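Local coordinates for pesticidal crystal protein Cry4Aa (Bacillus thuringiensis, PDB 2C9K) that kills mosquito larvae by binding to midgut epithelial cells and promoting their colloid-osmotic lysis, as a member of the three-domain delta-endotoxin family, at residues F38-Q41 and D42-N45; F30-L33 and I34-F38; S82-H85 and N86-T90. All coordinates share one frame; numbering follows the deposited sequence.

Contact 1 of 3, residues F38-Q41 and D42-N45; sequences FPAQ and DQSN
Ser44 turns its hydroxyl back onto the backbone of Ala40 and Gln41 in the loop that joins helix 29-37 to helix 46-58, within the helical N-terminal domain of the toxin. With OG beside its own backbone N (chi1 -50°), the hydroxyl points into the bend and works in both directions. It donates to Gln41 O, at 2.7 Å from Ser44 OG, and Ser44 OG stands 23° off the carbonyl plane of Gln41. It also accepts the amide of Ala40, with 3.1 Å between Ala40 N and Ser44 OG. Ser44 N adds a weak bond to the carbonyl of Gln41, with 3.4 Å between Ser44 N and Gln41 O. A buried hydroxyl is thus satisfied wholly by main chain. The carbonyl of Ser44 takes a hydrogen bond from Asn71 ND2, while the ring of Phe38 meets that of Phe78 on helix 77-89. Farther out, Gln41 and Gln43, both exposed, are joined through one water molecule, which donates to both side-chain oxygens: it sits 2.7 Å from Gln41 OE1 and 3.3 Å from Gln43 OE1.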
loop_
_atom_site.group_PDB
_atom_site.type_symbol
_atom_site.label_atom_id
_atom_site.label_comp_id
_atom_site.label_asym_id
_atom_site.label_seq_id
_atom_site.Cartn_x
_atom_site.Cartn_y
_atom_site.Cartn_z
ATOM N N PHE A 38 7.201 16.223 13.804
ATOM C CA PHE A 38 7.368 17.140 14.924
ATOM C C PHE A 38 7.475 18.593 14.467
ATOM O O PHE A 38 8.534 19.207 14.584
ATOM C CB PHE A 38 8.619 16.785 15.724
ATOM C CG PHE A 38 8.731 15.331 16.071
ATOM C CD1 PHE A 38 9.420 14.457 15.239
ATOM C CD2 PHE A 38 8.161 14.835 17.242
ATOM C CE1 PHE A 38 9.546 13.115 15.564
ATOM C CE2 PHE A 38 8.281 13.488 17.584
ATOM C CZ PHE A 38 8.973 12.625 16.746
ATOM N N PRO A 39 6.381 19.159 13.935
ATOM C CA PRO A 39 6.358 20.550 13.461
ATOM C C PRO A 39 6.443 21.597 14.588
ATOM O O PRO A 39 6.839 22.742 14.362
ATOM C CB PRO A 39 5.044 20.622 12.679
ATOM C CG PRO A 39 4.176 19.641 13.393
ATOM C CD PRO A 39 5.111 18.480 13.621
ATOM N N ALA A 40 6.072 21.191 15.798
ATOM C CA ALA A 40 6.126 22.068 16.962
ATOM C C ALA A 40 7.018 21.402 18.010
ATOM O O ALA A 40 6.727 21.435 19.208
ATOM C CB ALA A 40 4.729 22.288 17.524
ATOM N N GLN A 41 8.095 20.781 17.537
ATOM C CA GLN A 41 9.063 20.102 18.394
ATOM C C GLN A 41 8.443 19.077 19.338
ATOM O O GLN A 41 7.502 18.374 18.966
ATOM C CB GLN A 41 9.868 21.133 19.186
ATOM C CG GLN A 41 10.687 22.050 18.298
ATOM C CD GLN A 41 9.815 22.870 17.370
ATOM O OE1 GLN A 41 9.058 23.733 17.816
ATOM N NE2 GLN A 41 9.905 22.596 16.073
ATOM N N ASP A 42 8.977 18.983 20.554
ATOM C CA ASP A 42 8.471 18.024 21.526
ATOM C C ASP A 42 7.174 18.476 22.184
ATOM O O ASP A 42 6.856 18.063 23.298
ATOM C CB ASP A 42 9.523 17.746 22.602
ATOM C CG ASP A 42 9.856 18.970 23.426
ATOM O OD1 ASP A 42 10.503 18.809 24.485
ATOM O OD2 ASP A 42 9.480 20.091 23.016
ATOM N N GLN A 43 6.431 19.329 21.491
ATOM C CA GLN A 43 5.155 19.820 21.998
ATOM C C GLN A 43 4.142 19.877 20.856
ATOM O O GLN A 43 3.287 20.764 20.791
ATOM C CB GLN A 43 5.322 21.206 22.637
ATOM C CG GLN A 43 5.747 22.306 21.678
ATOM C CD GLN A 43 5.910 23.651 22.366
ATOM O OE1 GLN A 43 6.173 24.668 21.715
ATOM N NE2 GLN A 43 5.755 23.665 23.690
ATOM N N SER A 44 4.254 18.906 19.956
ATOM C CA SER A 44 3.367 18.805 18.805
ATOM C C SER A 44 2.102 18.037 19.186
ATOM O O SER A 44 1.976 17.539 20.305
ATOM C CB SER A 44 4.077 18.072 17.661
ATOM O OG SER A 44 5.363 18.610 17.402
ATOM N N ASN A 45 1.171 17.942 18.245
ATOM C CA ASN A 45 -0.075 17.215 18.467
ATOM C C ASN A 45 -0.278 16.165 17.382
ATOM O O ASN A 45 -1.402 15.744 17.113
ATOM C CB ASN A 45 -1.256 18.178 18.479
ATOM C CG ASN A 45 -1.126 19.235 19.547
ATOM O OD1 ASN A 45 -0.969 18.926 20.730
ATOM N ND2 ASN A 45 -1.189 20.495 19.138
HETATM O O HOH W 1 9.168 24.400 20.405
#

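Contact 2 of 3, residues F30-L33 and I34-F38; sequences FGTL and IPVLF
Residues Phe30-Leu33 and Ile34-Leu37 are successive turns of helix 29-37, linked by i to i+4 backbone bonds from Ile34 N to Phe30 O, Val36 N to Thr32 O and Leu37 N to Leu33 O. The last spans 2.8 Å between Leu37 N and Leu33 O, with a C=O...N angle of 166°. Pro35 breaks the ladder: its N carries no hydrogen, and the helix kinks there. In place of an amide, the pyrrolidine ring lies against the preceding turn, with CG and CD of Pro35 against the carbonyls of Gly31 and Thr32. Phe38 then leaves helical geometry.

Side chains four apart pack along the helix. Thr32 and Val36 run side by side, pointing the same way, and their methyls meet at 3.9 Å between Thr32 CG2 and Val36 CG2. In Val36, chi1 of 173° puts CG1 anti to the backbone N and so leaves CG2 to face Thr32. On another flank the end of Ile34, extended beyond CG1 (chi2 177°), reaches Phe30, with Ile34 CD1 4.2 Å from Phe30 CB. Leu37 CD1 approaches Leu33 CB more loosely, at 4.4 Å. The ring of Phe38 presents its edge to the CA of Ile34.

Different flanks meet different neighbours: Phe30 and Leu33 touch Leu149 of helix 140-164, Ile34 touches Phe78 and Ile81 of helix 77-89, and Val36 touches Ile8 of helix 5-16. Such a short, proline-kinked apolar helix packed among longer ones belongs to the alpha-helical bundle of the delta-endotoxin N-terminal domain, the part associated with pore formation in this family.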
loop_
_atom_site.group_PDB
_atom_site.type_symbol
_atom_site.label_atom_id
_atom_site.label_comp_id
_atom_site.label_asym_id
_atom_site.label_seq_id
_atom_site.Cartn_x
_atom_site.Cartn_y
_atom_site.Cartn_z
ATOM N N PHE A 30 15.643 11.662 7.773
ATOM C CA PHE A 30 15.290 12.375 8.988
ATOM C C PHE A 30 15.024 13.831 8.681
ATOM O O PHE A 30 14.156 14.447 9.292
ATOM C CB PHE A 30 16.407 12.259 10.015
ATOM C CG PHE A 30 16.297 11.048 10.882
ATOM C CD1 PHE A 30 17.431 10.350 11.268
ATOM C CD2 PHE A 30 15.055 10.618 11.342
ATOM C CE1 PHE A 30 17.331 9.244 12.100
ATOM C CE2 PHE A 30 14.942 9.512 12.175
ATOM C CZ PHE A 30 16.079 8.821 12.558
ATOM N N GLY A 31 15.772 14.379 7.728
ATOM C CA GLY A 31 15.586 15.771 7.359
ATOM C C GLY A 31 14.136 16.045 7.006
ATOM O O GLY A 31 13.673 17.190 7.058
ATOM N N THR A 32 13.415 14.982 6.653
ATOM C CA THR A 32 12.011 15.089 6.286
ATOM C C THR A 32 11.095 14.579 7.386
ATOM O O THR A 32 10.127 15.241 7.760
ATOM C CB THR A 32 11.711 14.285 5.026
ATOM O OG1 THR A 32 12.473 14.813 3.935
ATOM C CG2 THR A 32 10.219 14.350 4.696
ATOM N N LEU A 33 11.401 13.396 7.901
ATOM C CA LEU A 33 10.588 12.802 8.951
ATOM C C LEU A 33 10.405 13.675 10.196
ATOM O O LEU A 33 9.279 13.842 10.659
ATOM C CB LEU A 33 11.156 11.437 9.338
ATOM C CG LEU A 33 11.061 10.410 8.207
ATOM C CD1 LEU A 33 11.722 9.107 8.632
ATOM C CD2 LEU A 33 9.601 10.190 7.839
ATOM N N ILE A 34 11.486 14.235 10.733
ATOM C CA ILE A 34 11.382 15.078 11.925
ATOM C C ILE A 34 10.416 16.254 11.746
ATOM O O ILE A 34 9.543 16.481 12.579
ATOM C CB ILE A 34 12.757 15.622 12.345
ATOM C CG1 ILE A 34 13.693 14.462 12.668
ATOM C CG2 ILE A 34 12.616 16.508 13.571
ATOM C CD1 ILE A 34 15.100 14.904 13.023
ATOM N N PRO A 35 10.572 17.031 10.665
ATOM C CA PRO A 35 9.685 18.175 10.409
ATOM C C PRO A 35 8.225 17.754 10.187
ATOM O O PRO A 35 7.292 18.487 10.524
ATOM C CB PRO A 35 10.285 18.805 9.151
ATOM C CG PRO A 35 11.735 18.475 9.263
ATOM C CD PRO A 35 11.719 17.042 9.741
ATOM N N VAL A 36 8.040 16.572 9.606
ATOM C CA VAL A 36 6.714 16.042 9.321
ATOM C C VAL A 36 6.042 15.455 10.564
ATOM O O VAL A 36 4.820 15.552 10.726
ATOM C CB VAL A 36 6.787 14.949 8.228
ATOM C CG1 VAL A 36 5.434 14.282 8.064
ATOM C CG2 VAL A 36 7.236 15.561 6.910
ATOM N N LEU A 37 6.843 14.856 11.441
ATOM C CA LEU A 37 6.332 14.243 12.664
ATOM C C LEU A 37 6.441 15.135 13.909
ATOM O O LEU A 37 5.849 14.835 14.953
ATOM C CB LEU A 37 7.057 12.917 12.915
ATOM C CG LEU A 37 6.840 11.828 11.865
ATOM C CD1 LEU A 37 7.803 10.690 12.104
ATOM C CD2 LEU A 37 5.407 11.343 11.927
ATOM N N PHE A 38 7.201 16.223 13.804
ATOM C CA PHE A 38 7.368 17.140 14.924
ATOM C C PHE A 38 7.475 18.593 14.467
ATOM O O PHE A 38 8.534 19.207 14.584
ATOM C CB PHE A 38 8.619 16.785 15.724
ATOM C CG PHE A 38 8.731 15.331 16.071
ATOM C CD1 PHE A 38 9.420 14.457 15.239
ATOM C CD2 PHE A 38 8.161 14.835 17.242
ATOM C CE1 PHE A 38 9.546 13.115 15.564
ATOM C CE2 PHE A 38 8.281 13.488 17.584
ATOM C CZ PHE A 38 8.973 12.625 16.746
#

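Contact 3 of 3, residues S82-H85 and N86-T90; sequences STYH and NHLKT
Tyr84 and Leu88 both carry CG anti to the backbone N, with chi1 of 164° for the tyrosine and -173° for the leucine, and their side chains run alongside each other from adjacent turns of helix 77-89. One leucine methyl meets the far part of the phenol obliquely: Leu88 CD2 is 3.7 Å from Tyr84 OH and 3.9 Å from Tyr84 CE2. His87 instead keeps CG beside its N, and its imidazole lies alongside Thr83, both side chains pointing the same way. The ring's CD2-NE2 side comes up to the threonine methyl CG2, while Thr83 OG1 is hydrogen-bonded to Asn79 O, one turn earlier.

The backbone keeps the regular i to i+4 ladder. His87 N bonds Thr83 O at 3.1 Å and almost straight (172°), and Lys89 N bonds His85 O at 3.0 Å. Asn86 N and Leu88 N make the matching bonds to Ser82 O and Tyr84 O. Near the end of the helix, Thr90 OG1 donates to Asn86 O across 2.8 Å, coming from above the carbonyl plane.

Tyr84 is buried against Ile107 and Val110 of helix 103-123, and its hydroxyl is hydrogen-bonded to Gln156 OE1 of helix 140-164. Gln106 of helix 103-123 touches both Thr83 and His87, whereas Leu88 rests on Leu23 and Ala26 of the loop between helices 5-16 and 29-37.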
loop_
_atom_site.group_PDB
_atom_site.type_symbol
_atom_site.label_atom_id
_atom_site.label_comp_id
_atom_site.label_asym_id
_atom_site.label_seq_id
_atom_site.Cartn_x
_atom_site.Cartn_y
_atom_site.Cartn_z
ATOM N N SER A 82 16.724 14.325 17.293
ATOM C CA SER A 82 17.396 15.555 16.889
ATOM C C SER A 82 18.891 15.535 17.203
ATOM O O SER A 82 19.715 15.874 16.355
ATOM C CB SER A 82 16.747 16.753 17.576
ATOM O OG SER A 82 15.394 16.893 17.179
ATOM N N THR A 83 19.235 15.140 18.426
ATOM C CA THR A 83 20.632 15.073 18.845
ATOM C C THR A 83 21.381 14.053 17.992
ATOM O O THR A 83 22.479 14.321 17.503
ATOM C CB THR A 83 20.750 14.667 20.330
ATOM O OG1 THR A 83 20.048 15.615 21.145
ATOM C CG2 THR A 83 22.209 14.625 20.754
ATOM N N TYR A 84 20.781 12.881 17.825
ATOM C CA TYR A 84 21.374 11.825 17.018
ATOM C C TYR A 84 21.601 12.337 15.602
ATOM O O TYR A 84 22.667 12.139 15.014
ATOM C CB TYR A 84 20.438 10.620 16.958
ATOM C CG TYR A 84 20.776 9.647 15.850
ATOM C CD1 TYR A 84 21.772 8.694 16.016
ATOM C CD2 TYR A 84 20.119 9.707 14.619
ATOM C CE1 TYR A 84 22.108 7.825 14.995
ATOM C CE2 TYR A 84 20.451 8.843 13.589
ATOM C CZ TYR A 84 21.446 7.904 13.785
ATOM O OH TYR A 84 21.786 7.040 12.776
ATOM N N HIS A 85 20.577 12.986 15.058
ATOM C CA HIS A 85 20.638 13.520 13.707
ATOM C C HIS A 85 21.777 14.520 13.523
ATOM O O HIS A 85 22.429 14.532 12.480
ATOM C CB HIS A 85 19.305 14.178 13.343
ATOM C CG HIS A 85 19.251 14.697 11.940
ATOM N ND1 HIS A 85 19.535 13.910 10.845
ATOM C CD2 HIS A 85 18.922 15.916 11.453
ATOM C CE1 HIS A 85 19.382 14.622 9.744
ATOM N NE2 HIS A 85 19.009 15.842 10.084
ATOM N N ASN A 86 22.017 15.353 14.535
ATOM C CA ASN A 86 23.083 16.350 14.456
ATOM C C ASN A 86 24.465 15.709 14.452
ATOM O O ASN A 86 25.251 15.936 13.533
ATOM C CB ASN A 86 22.991 17.348 15.618
ATOM C CG ASN A 86 21.770 18.241 15.525
ATOM O OD1 ASN A 86 21.393 18.689 14.442
ATOM N ND2 ASN A 86 21.156 18.520 16.666
ATOM N N HIS A 87 24.759 14.910 15.473
ATOM C CA HIS A 87 26.056 14.247 15.570
ATOM C C HIS A 87 26.388 13.491 14.288
ATOM O O HIS A 87 27.557 13.357 13.910
ATOM C CB HIS A 87 26.063 13.290 16.763
ATOM C CG HIS A 87 25.817 13.969 18.074
ATOM N ND1 HIS A 87 26.578 15.030 18.515
ATOM C CD2 HIS A 87 24.892 13.744 19.035
ATOM C CE1 HIS A 87 26.132 15.431 19.692
ATOM N NE2 HIS A 87 25.109 14.667 20.031
ATOM N N LEU A 88 25.351 13.001 13.623
ATOM C CA LEU A 88 25.520 12.267 12.380
ATOM C C LEU A 88 25.930 13.263 11.307
ATOM O O LEU A 88 26.957 13.099 10.652
ATOM C CB LEU A 88 24.209 11.579 11.998
ATOM C CG LEU A 88 24.243 10.632 10.798
ATOM C CD1 LEU A 88 25.420 9.670 10.907
ATOM C CD2 LEU A 88 22.930 9.872 10.743
ATOM N N LYS A 89 25.114 14.297 11.140
ATOM C CA LYS A 89 25.379 15.358 10.173
ATOM C C LYS A 89 26.737 15.959 10.519
ATOM O O LYS A 89 27.529 16.286 9.635
ATOM C CB LYS A 89 24.269 16.410 10.267
ATOM C CG LYS A 89 24.595 17.790 9.720
ATOM C CD LYS A 89 24.803 17.806 8.217
ATOM C CE LYS A 89 24.604 19.218 7.668
ATOM N NZ LYS A 89 25.378 20.266 8.404
ATOM N N THR A 90 26.996 16.082 11.819
ATOM C CA THR A 90 28.250 16.622 12.332
ATOM C C THR A 90 29.380 15.648 12.051
ATOM O O THR A 90 30.552 16.003 12.150
ATOM C CB THR A 90 28.183 16.854 13.863
ATOM O OG1 THR A 90 27.233 17.887 14.151
ATOM C CG2 THR A 90 29.544 17.256 14.415
#

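Overall arrangement
All three contacts lie in the helical N-terminal domain, on the same side of the chain's centre. Contacts 1 and 2 are consecutive, sharing Phe38, and their centres are 10 Å apart: the helix of contact 2 runs out into the loop of contact 1. Contact 3 comes later in the chain, yet helix 77-89 returns beside helix 29-37, so contacts 2 and 3 pack directly, with Phe30 CE1 3.5 Å from Tyr84 CE2 and Phe30 CB 3.6 Å from His85 ND1. Contacts 1 and 3 do not touch, their nearest atoms being about 7 Å apart, but Phe78 touches Gln41 and Asp42 of contact 1, and its carbonyl is hydrogen-bonded to Ser82 OG of contact 3.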